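Local coordinates for protein hydrazine synthase subunit beta (Candidatus Kuenenia stuttgartiensis, PDB 5C2V) that forms part of the hydrazine synthase complex, which condenses nitric oxide with ammonium to make hydrazine, and may modulate passage of the hydroxylamine intermediate between active sites, at residues N121-I126 with K154-I159; R135-S140 with D171-A176. All coordinates share one frame; numbering follows the deposited sequence.

From the N terminus the chain meets 121-126 first, then 135-140, 154-159 and 171-176, so the two contacts interlock: the second segment of interaction 1 falls between the two of interaction 2. Interaction 1 closes a loop of 27 residues and interaction 2 one of 30, each running out of one four-stranded sheet and into the next. Strands 122-127 and 132-137 are antiparallel neighbours in the earlier sheet, as are 155-160 and 168-174 in the later one. Both contacts therefore press the same two propeller blades together, interaction 1 nearer the centre of the chain. Within the blades they are joined by probable hydrogen bonds, such as Leu156 O to Ile173 N.

Interaction 1. Residues N121-I126 with K154-I159; sequences NAIDVI and KTLVAI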
ATOM      1  N   ASN B 121       9.170 -18.066 -56.815  1.00 69.51           N
ATOM      2  CA  ASN B 121       9.731 -18.856 -55.731  1.00 69.60           C
ATOM      3  C   ASN B 121      10.859 -19.740 -56.252  1.00 68.67           C
ATOM      4  O   ASN B 121      10.615 -20.750 -56.913  1.00 90.47           O
ATOM      5  CB  ASN B 121       8.640 -19.708 -55.070  1.00 76.52           C
ATOM      6  CG  ASN B 121       7.849 -20.534 -56.076  1.00 79.42           C
ATOM      7  OD1 ASN B 121       7.720 -20.159 -57.241  1.00 76.58           O
ATOM      8  ND2 ASN B 121       7.322 -21.669 -55.625  1.00 71.53           N
ATOM      9  N   ALA B 122      12.096 -19.358 -55.951  1.00 65.69           N
ATOM     10  CA  ALA B 122      13.242 -20.197 -56.279  1.00 59.37           C
ATOM     11  C   ALA B 122      14.466 -19.931 -55.407  1.00 55.26           C
ATOM     12  O   ALA B 122      14.738 -18.788 -55.015  1.00 62.27           O
ATOM     13  CB  ALA B 122      13.608 -20.025 -57.745  1.00 73.92           C
ATOM     14  N   ILE B 123      15.222 -20.992 -55.145  1.00 52.24           N
ATOM     15  CA  ILE B 123      16.611 -20.857 -54.734  1.00 60.75           C
ATOM     16  C   ILE B 123      17.470 -21.613 -55.741  1.00 68.11           C
ATOM     17  O   ILE B 123      17.440 -22.840 -55.790  1.00 70.67           O
ATOM     18  CB  ILE B 123      16.854 -21.402 -53.317  1.00 62.33           C
ATOM     19  CG1 ILE B 123      15.895 -20.746 -52.323  1.00 65.36           C
ATOM     20  CG2 ILE B 123      18.300 -21.170 -52.899  1.00 51.76           C
ATOM     21  CD1 ILE B 123      15.960 -21.341 -50.938  1.00 67.92           C
ATOM     22  N   ASP B 124      18.250 -20.883 -56.531  1.00 60.21           N
ATOM     23  CA  ASP B 124      19.057 -21.504 -57.572  1.00 73.32           C
ATOM     24  C   ASP B 124      20.403 -21.948 -57.019  1.00 75.24           C
ATOM     25  O   ASP B 124      21.085 -21.188 -56.330  1.00 72.44           O
ATOM     26  CB  ASP B 124      19.255 -20.545 -58.748  1.00 65.46           C
ATOM     27  CG  ASP B 124      17.963 -20.257 -59.487  1.00 62.50           C
ATOM     28  OD1 ASP B 124      17.005 -21.045 -59.345  1.00 67.75           O
ATOM     29  OD2 ASP B 124      17.907 -19.245 -60.216  1.00 64.24           O
ATOM     30  N   VAL B 125      20.775 -23.188 -57.317  1.00 69.19           N
ATOM     31  CA  VAL B 125      22.052 -23.725 -56.870  1.00 80.14           C
ATOM     32  C   VAL B 125      23.095 -23.604 -57.979  1.00 66.98           C
ATOM     33  O   VAL B 125      22.785 -23.729 -59.165  1.00 69.72           O
ATOM     34  CB  VAL B 125      21.923 -25.195 -56.409  1.00 67.09           C
ATOM     35  CG1 VAL B 125      20.803 -25.328 -55.393  1.00 65.52           C
ATOM     36  CG2 VAL B 125      21.663 -26.110 -57.583  1.00 70.78           C
ATOM     37  N   ILE B 126      24.330 -23.321 -57.582  1.00 63.50           N
ATOM     38  CA  ILE B 126      25.417 -23.097 -58.526  1.00 72.71           C
ATOM     39  C   ILE B 126      26.677 -23.853 -58.116  1.00 86.47           C
ATOM     40  O   ILE B 126      27.194 -23.656 -57.019  1.00 90.51           O
ATOM     41  CB  ILE B 126      25.753 -21.596 -58.647  1.00 63.75           C
ATOM     42  CG1 ILE B 126      24.598 -20.837 -59.304  1.00 72.09           C
ATOM     43  CG2 ILE B 126      27.037 -21.396 -59.433  1.00 73.51           C
ATOM     44  CD1 ILE B 126      24.824 -19.343 -59.396  1.00 56.65           C
ATOM     45  N   LYS B 154      24.391 -28.907 -43.483  1.00 71.67           N
ATOM     46  CA  LYS B 154      23.398 -29.871 -43.948  1.00 62.50           C
ATOM     47  C   LYS B 154      21.994 -29.280 -44.076  1.00 68.70           C
ATOM     48  O   LYS B 154      21.069 -29.962 -44.519  1.00 60.12           O
ATOM     49  CB  LYS B 154      23.371 -31.081 -43.017  1.00 67.99           C
ATOM     50  CG  LYS B 154      24.756 -31.549 -42.610  1.00 78.22           C
ATOM     51  CD  LYS B 154      24.696 -32.722 -41.654  1.00 81.41           C
ATOM     52  CE  LYS B 154      26.093 -33.118 -41.207  1.00 79.01           C
ATOM     53  NZ  LYS B 154      26.065 -34.152 -40.140  1.00 79.64           N
ATOM     54  N   THR B 155      21.834 -28.014 -43.699  1.00 68.88           N
ATOM     55  CA  THR B 155      20.523 -27.370 -43.751  1.00 64.51           C
ATOM     56  C   THR B 155      20.597 -25.931 -44.257  1.00 68.49           C
ATOM     57  O   THR B 155      21.571 -25.219 -44.010  1.00 64.03           O
ATOM     58  CB  THR B 155      19.832 -27.377 -42.371  1.00 55.93           C
ATOM     59  OG1 THR B 155      20.796 -27.100 -41.349  1.00 81.04           O
ATOM     60  CG2 THR B 155      19.192 -28.730 -42.100  1.00 57.80           C
ATOM     61  N   LEU B 156      19.551 -25.517 -44.963  1.00 58.81           N
ATOM     62  CA  LEU B 156      19.497 -24.203 -45.592  1.00 63.85           C
ATOM     63  C   LEU B 156      18.174 -23.513 -45.269  1.00 65.65           C
ATOM     64  O   LEU B 156      17.117 -23.978 -45.679  1.00 52.39           O
ATOM     65  CB  LEU B 156      19.678 -24.352 -47.109  1.00 66.19           C
ATOM     66  CG  LEU B 156      19.770 -23.164 -48.076  1.00 54.77           C
ATOM     67  CD1 LEU B 156      18.392 -22.642 -48.475  1.00 69.55           C
ATOM     68  CD2 LEU B 156      20.633 -22.047 -47.517  1.00 70.72           C
ATOM     69  N   VAL B 157      18.226 -22.395 -44.553  1.00 56.73           N
ATOM     70  CA  VAL B 157      17.003 -21.672 -44.221  1.00 58.33           C
ATOM     71  C   VAL B 157      16.768 -20.535 -45.207  1.00 50.97           C
ATOM     72  O   VAL B 157      17.712 -19.887 -45.658  1.00 52.00           O
ATOM     73  CB  VAL B 157      17.034 -21.108 -42.784  1.00 55.01           C
ATOM     74  CG1 VAL B 157      17.013 -22.238 -41.770  1.00 42.96           C
ATOM     75  CG2 VAL B 157      18.246 -20.216 -42.578  1.00 37.96           C
ATOM     76  N   ALA B 158      15.507 -20.305 -45.553  1.00 49.70           N
ATOM     77  CA  ALA B 158      15.166 -19.218 -46.463  1.00 61.37           C
ATOM     78  C   ALA B 158      13.984 -18.411 -45.947  1.00 47.04           C
ATOM     79  O   ALA B 158      12.900 -18.952 -45.734  1.00 41.33           O
ATOM     80  CB  ALA B 158      14.866 -19.762 -47.849  1.00 44.49           C
ATOM     81  N   ILE B 159      14.196 -17.116 -45.743  1.00 42.68           N
ATOM     82  CA  ILE B 159      13.095 -16.238 -45.380  1.00 53.53           C
ATOM     83  C   ILE B 159      12.250 -15.944 -46.608  1.00 53.79           C
ATOM     84  O   ILE B 159      12.751 -15.459 -47.625  1.00 47.85           O
ATOM     85  CB  ILE B 159      13.578 -14.911 -44.764  1.00 41.25           C
ATOM     86  CG1 ILE B 159      14.755 -14.344 -45.558  1.00 48.60           C
ATOM     87  CG2 ILE B 159      13.964 -15.114 -43.309  1.00 59.71           C
ATOM     88  CD1 ILE B 159      15.156 -12.953 -45.136  1.00 35.89           C
TER
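Ile123 meets Leu156 and Ala158 through a single methyl, and its torsions explain why: CG1 sits beside the backbone N (chi1 -54°), and the extended second torsion (chi2 173°) carries CD1 out to the far end of the side chain. Leu156 answers with its CG swung opposite its own backbone N (chi1 -176°), which sends CG toward Ile123; its CD1 is the methyl that arrives. The two side chains thus reach for each other tip to tip, Ile123 CD1 standing 3.7 Å from Leu156 CD1. Two residues beyond Leu156 on its strand, Ala158 contributes its CB, 3.6 Å from Ile123 CD1, so one isoleucine methyl rests against both an alanine and a leucine branch. All three CB atoms point across the interface, yet the backbones stay well apart, with Ile123 CA 8.6 Å from Ala158 CA. The contact is wholly apolar and buried. Val147, on the first strand of the later blade, touches both Ile123 and Leu156 and adds to the same hydrophobic patch. What results is side-chain packing between the third strand of one four-stranded blade and the second strand of the next, the face-to-face stacking of adjacent sheets that builds a beta-propeller.

Interaction 2. Residues R135-S140 with D171-A176; sequences RSIYTS and DFIDIA
Segments 135-140 and 171-176 run in roughly opposite senses and converge toward Ser140, the CA atoms of Ile137 and Ile173 being 8.7 Å apart but those of Thr139 and Asp171 only 6.8 Å. At the wider part the contact is apolar. Ile173 presents one methyl to two points of Ile137 at once: Ile173 CG2 lies 4.1 Å from both Ile137 CD1 and Ile137 CG2, and the two isoleucines lie alongside with their ends pointing opposite ways. At the closer end Asp171 takes over, its carboxylate held by both donors of Ser140. The backbone N of Ser140 gives a nearly straight hydrogen bond (165° at the hydrogen) to Asp171 OD2, 2.6 Å long and made to the syn lone pair. The hydroxyl OG of Ser140 donates to Asp171 OD1 over 2.7 Å, also from the syn side but 28° out of the carboxylate plane. Both donors can serve one carboxylate because OG is folded back beside its own N (chi1 -59°); with each oxygen gripped, the rotation of the buried carboxylate should be fixed. The Thr139 side chain is set roughly perpendicular to that of Asp171, with CB against OD2, while its hydroxyl bonds to Asp141 O. Structurally, this joins the last strand of one blade, 132-137, and the loop leaving it to the third strand of the next, 168-174. Leu160 of strand 155-160 touches both Thr139 and Asp171, Leu156 of that strand touches Ile173, and Asn183 of strand 179-186 lies against Ser140.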
ATOM      1  N   ARG B 135      20.532 -26.574 -60.621  1.00 78.45           N
ATOM      2  CA  ARG B 135      19.080 -26.704 -60.622  1.00 85.27           C
ATOM      3  C   ARG B 135      18.414 -25.641 -59.757  1.00 78.38           C
ATOM      4  O   ARG B 135      19.068 -24.702 -59.316  1.00 65.53           O
ATOM      5  CB  ARG B 135      18.662 -28.092 -60.141  1.00 90.46           C
ATOM      6  CG  ARG B 135      19.361 -28.527 -58.873  1.00 82.73           C
ATOM      7  CD  ARG B 135      18.466 -29.366 -57.996  1.00 93.96           C
ATOM      8  NE  ARG B 135      17.829 -30.431 -58.754  1.00113.07           N
ATOM      9  CZ  ARG B 135      16.780 -31.114 -58.319  1.00110.15           C
ATOM     10  NH1 ARG B 135      16.260 -30.836 -57.131  1.00 97.58           N
ATOM     11  NH2 ARG B 135      16.252 -32.068 -59.070  1.00 85.82           N
ATOM     12  N   SER B 136      17.107 -25.770 -59.540  1.00 79.30           N
ATOM     13  CA  SER B 136      16.390 -24.819 -58.693  1.00 76.32           C
ATOM     14  C   SER B 136      15.598 -25.541 -57.608  1.00 80.46           C
ATOM     15  O   SER B 136      14.986 -26.577 -57.860  1.00 70.99           O
ATOM     16  CB  SER B 136      15.456 -23.940 -59.531  1.00 77.38           C
ATOM     17  OG  SER B 136      16.185 -23.180 -60.478  1.00 81.78           O
ATOM     18  N   ILE B 137      15.627 -24.991 -56.399  1.00 83.47           N
ATOM     19  CA  ILE B 137      14.852 -25.523 -55.285  1.00 71.00           C
ATOM     20  C   ILE B 137      13.637 -24.635 -55.042  1.00 63.62           C
ATOM     21  O   ILE B 137      13.775 -23.465 -54.690  1.00 67.53           O
ATOM     22  CB  ILE B 137      15.690 -25.616 -53.998  1.00 68.53           C
ATOM     23  CG1 ILE B 137      16.955 -26.442 -54.242  1.00 75.97           C
ATOM     24  CG2 ILE B 137      14.864 -26.210 -52.869  1.00 68.34           C
ATOM     25  CD1 ILE B 137      17.843 -26.576 -53.023  1.00 52.38           C
ATOM     26  N   TYR B 138      12.448 -25.196 -55.236  1.00 61.28           N
ATOM     27  CA  TYR B 138      11.215 -24.424 -55.127  1.00 68.29           C
ATOM     28  C   TYR B 138      10.760 -24.294 -53.677  1.00 60.55           C
ATOM     29  O   TYR B 138      10.582 -25.291 -52.979  1.00 56.79           O
ATOM     30  CB  TYR B 138      10.109 -25.065 -55.970  1.00 69.31           C
ATOM     31  CG  TYR B 138      10.364 -25.015 -57.462  1.00 86.19           C
ATOM     32  CD1 TYR B 138      11.346 -24.188 -57.992  1.00 86.75           C
ATOM     33  CD2 TYR B 138       9.621 -25.796 -58.337  1.00 82.07           C
ATOM     34  CE1 TYR B 138      11.583 -24.141 -59.353  1.00 84.41           C
ATOM     35  CE2 TYR B 138       9.850 -25.755 -59.701  1.00 77.38           C
ATOM     36  CZ  TYR B 138      10.832 -24.926 -60.202  1.00 88.76           C
ATOM     37  OH  TYR B 138      11.063 -24.882 -61.558  1.00 87.64           O
ATOM     38  N   THR B 139      10.572 -23.055 -53.232  1.00 74.02           N
ATOM     39  CA  THR B 139      10.168 -22.789 -51.857  1.00 66.88           C
ATOM     40  C   THR B 139       8.669 -23.000 -51.662  1.00 65.94           C
ATOM     41  O   THR B 139       7.952 -23.334 -52.606  1.00 58.19           O
ATOM     42  CB  THR B 139      10.538 -21.356 -51.429  1.00 56.97           C
ATOM     43  OG1 THR B 139       9.788 -20.414 -52.205  1.00 65.25           O
ATOM     44  CG2 THR B 139      12.024 -21.107 -51.630  1.00 50.17           C
ATOM     45  N   SER B 140       8.203 -22.798 -50.434  1.00 67.59           N
ATOM     46  CA  SER B 140       6.799 -23.009 -50.101  1.00 55.94           C
ATOM     47  C   SER B 140       5.923 -21.848 -50.557  1.00 66.54           C
ATOM     48  O   SER B 140       4.736 -22.025 -50.829  1.00 53.06           O
ATOM     49  CB  SER B 140       6.637 -23.226 -48.595  1.00 53.75           C
ATOM     50  OG  SER B 140       7.390 -24.344 -48.160  1.00 60.89           O
ATOM     51  N   ASP B 171      11.439 -21.253 -44.759  1.00 57.63           N
ATOM     52  CA  ASP B 171      11.567 -22.620 -45.243  1.00 60.73           C
ATOM     53  C   ASP B 171      12.865 -23.268 -44.781  1.00 60.37           C
ATOM     54  O   ASP B 171      13.924 -22.635 -44.777  1.00 45.83           O
ATOM     55  CB  ASP B 171      11.490 -22.660 -46.770  1.00 53.98           C
ATOM     56  CG  ASP B 171      10.067 -22.750 -47.280  1.00 64.16           C
ATOM     57  OD1 ASP B 171       9.182 -23.168 -46.505  1.00 67.64           O
ATOM     58  OD2 ASP B 171       9.835 -22.413 -48.459  1.00 67.89           O
ATOM     59  N   PHE B 172      12.765 -24.536 -44.395  1.00 53.21           N
ATOM     60  CA  PHE B 172      13.928 -25.333 -44.032  1.00 59.46           C
ATOM     61  C   PHE B 172      14.223 -26.348 -45.132  1.00 58.00           C
ATOM     62  O   PHE B 172      13.361 -27.143 -45.508  1.00 58.79           O
ATOM     63  CB  PHE B 172      13.706 -26.038 -42.692  1.00 70.98           C
ATOM     64  CG  PHE B 172      13.623 -25.101 -41.519  1.00 69.79           C
ATOM     65  CD1 PHE B 172      12.420 -24.510 -41.168  1.00 69.24           C
ATOM     66  CD2 PHE B 172      14.750 -24.815 -40.765  1.00 62.33           C
ATOM     67  CE1 PHE B 172      12.344 -23.648 -40.089  1.00 72.71           C
ATOM     68  CE2 PHE B 172      14.679 -23.955 -39.684  1.00 65.30           C
ATOM     69  CZ  PHE B 172      13.475 -23.371 -39.346  1.00 63.71           C
ATOM     70  N   ILE B 173      15.445 -26.307 -45.652  1.00 63.61           N
ATOM     71  CA  ILE B 173      15.844 -27.162 -46.761  1.00 70.07           C
ATOM     72  C   ILE B 173      16.921 -28.145 -46.325  1.00 63.88           C
ATOM     73  O   ILE B 173      17.849 -27.779 -45.602  1.00 45.63           O
ATOM     74  CB  ILE B 173      16.386 -26.339 -47.953  1.00 65.49           C
ATOM     75  CG1 ILE B 173      15.540 -25.087 -48.187  1.00 59.04           C
ATOM     76  CG2 ILE B 173      16.453 -27.194 -49.211  1.00 65.62           C
ATOM     77  CD1 ILE B 173      14.126 -25.376 -48.588  1.00 50.47           C
ATOM     78  N   ASP B 174      16.806 -29.391 -46.773  1.00 74.79           N
ATOM     79  CA  ASP B 174      17.859 -30.369 -46.544  1.00 69.72           C
ATOM     80  C   ASP B 174      18.791 -30.345 -47.748  1.00 68.78           C
ATOM     81  O   ASP B 174      18.398 -30.714 -48.852  1.00 82.03           O
ATOM     82  CB  ASP B 174      17.278 -31.767 -46.328  1.00 68.81           C
ATOM     83  CG  ASP B 174      18.321 -32.765 -45.864  1.00 86.03           C
ATOM     84  OD1 ASP B 174      18.483 -32.931 -44.637  1.00 81.37           O
ATOM     85  OD2 ASP B 174      18.982 -33.382 -46.727  1.00 85.11           O
ATOM     86  N   ILE B 175      20.026 -29.902 -47.523  1.00 69.07           N
ATOM     87  CA  ILE B 175      20.968 -29.645 -48.608  1.00 64.88           C
ATOM     88  C   ILE B 175      21.285 -30.895 -49.424  1.00 72.97           C
ATOM     89  O   ILE B 175      21.278 -30.856 -50.656  1.00 85.91           O
ATOM     90  CB  ILE B 175      22.279 -29.036 -48.066  1.00 64.26           C
ATOM     91  CG1 ILE B 175      22.032 -27.593 -47.621  1.00 48.51           C
ATOM     92  CG2 ILE B 175      23.379 -29.090 -49.116  1.00 53.51           C
ATOM     93  CD1 ILE B 175      23.286 -26.807 -47.318  1.00 57.85           C
ATOM     94  N   ALA B 176      21.548 -32.003 -48.740  1.00 71.56           N
ATOM     95  CA  ALA B 176      21.806 -33.266 -49.418  1.00 83.56           C
ATOM     96  C   ALA B 176      20.576 -33.714 -50.205  1.00 83.28           C
ATOM     97  O   ALA B 176      20.693 -34.253 -51.305  1.00 87.38           O
ATOM     98  CB  ALA B 176      22.219 -34.334 -48.419  1.00 65.94           C
TER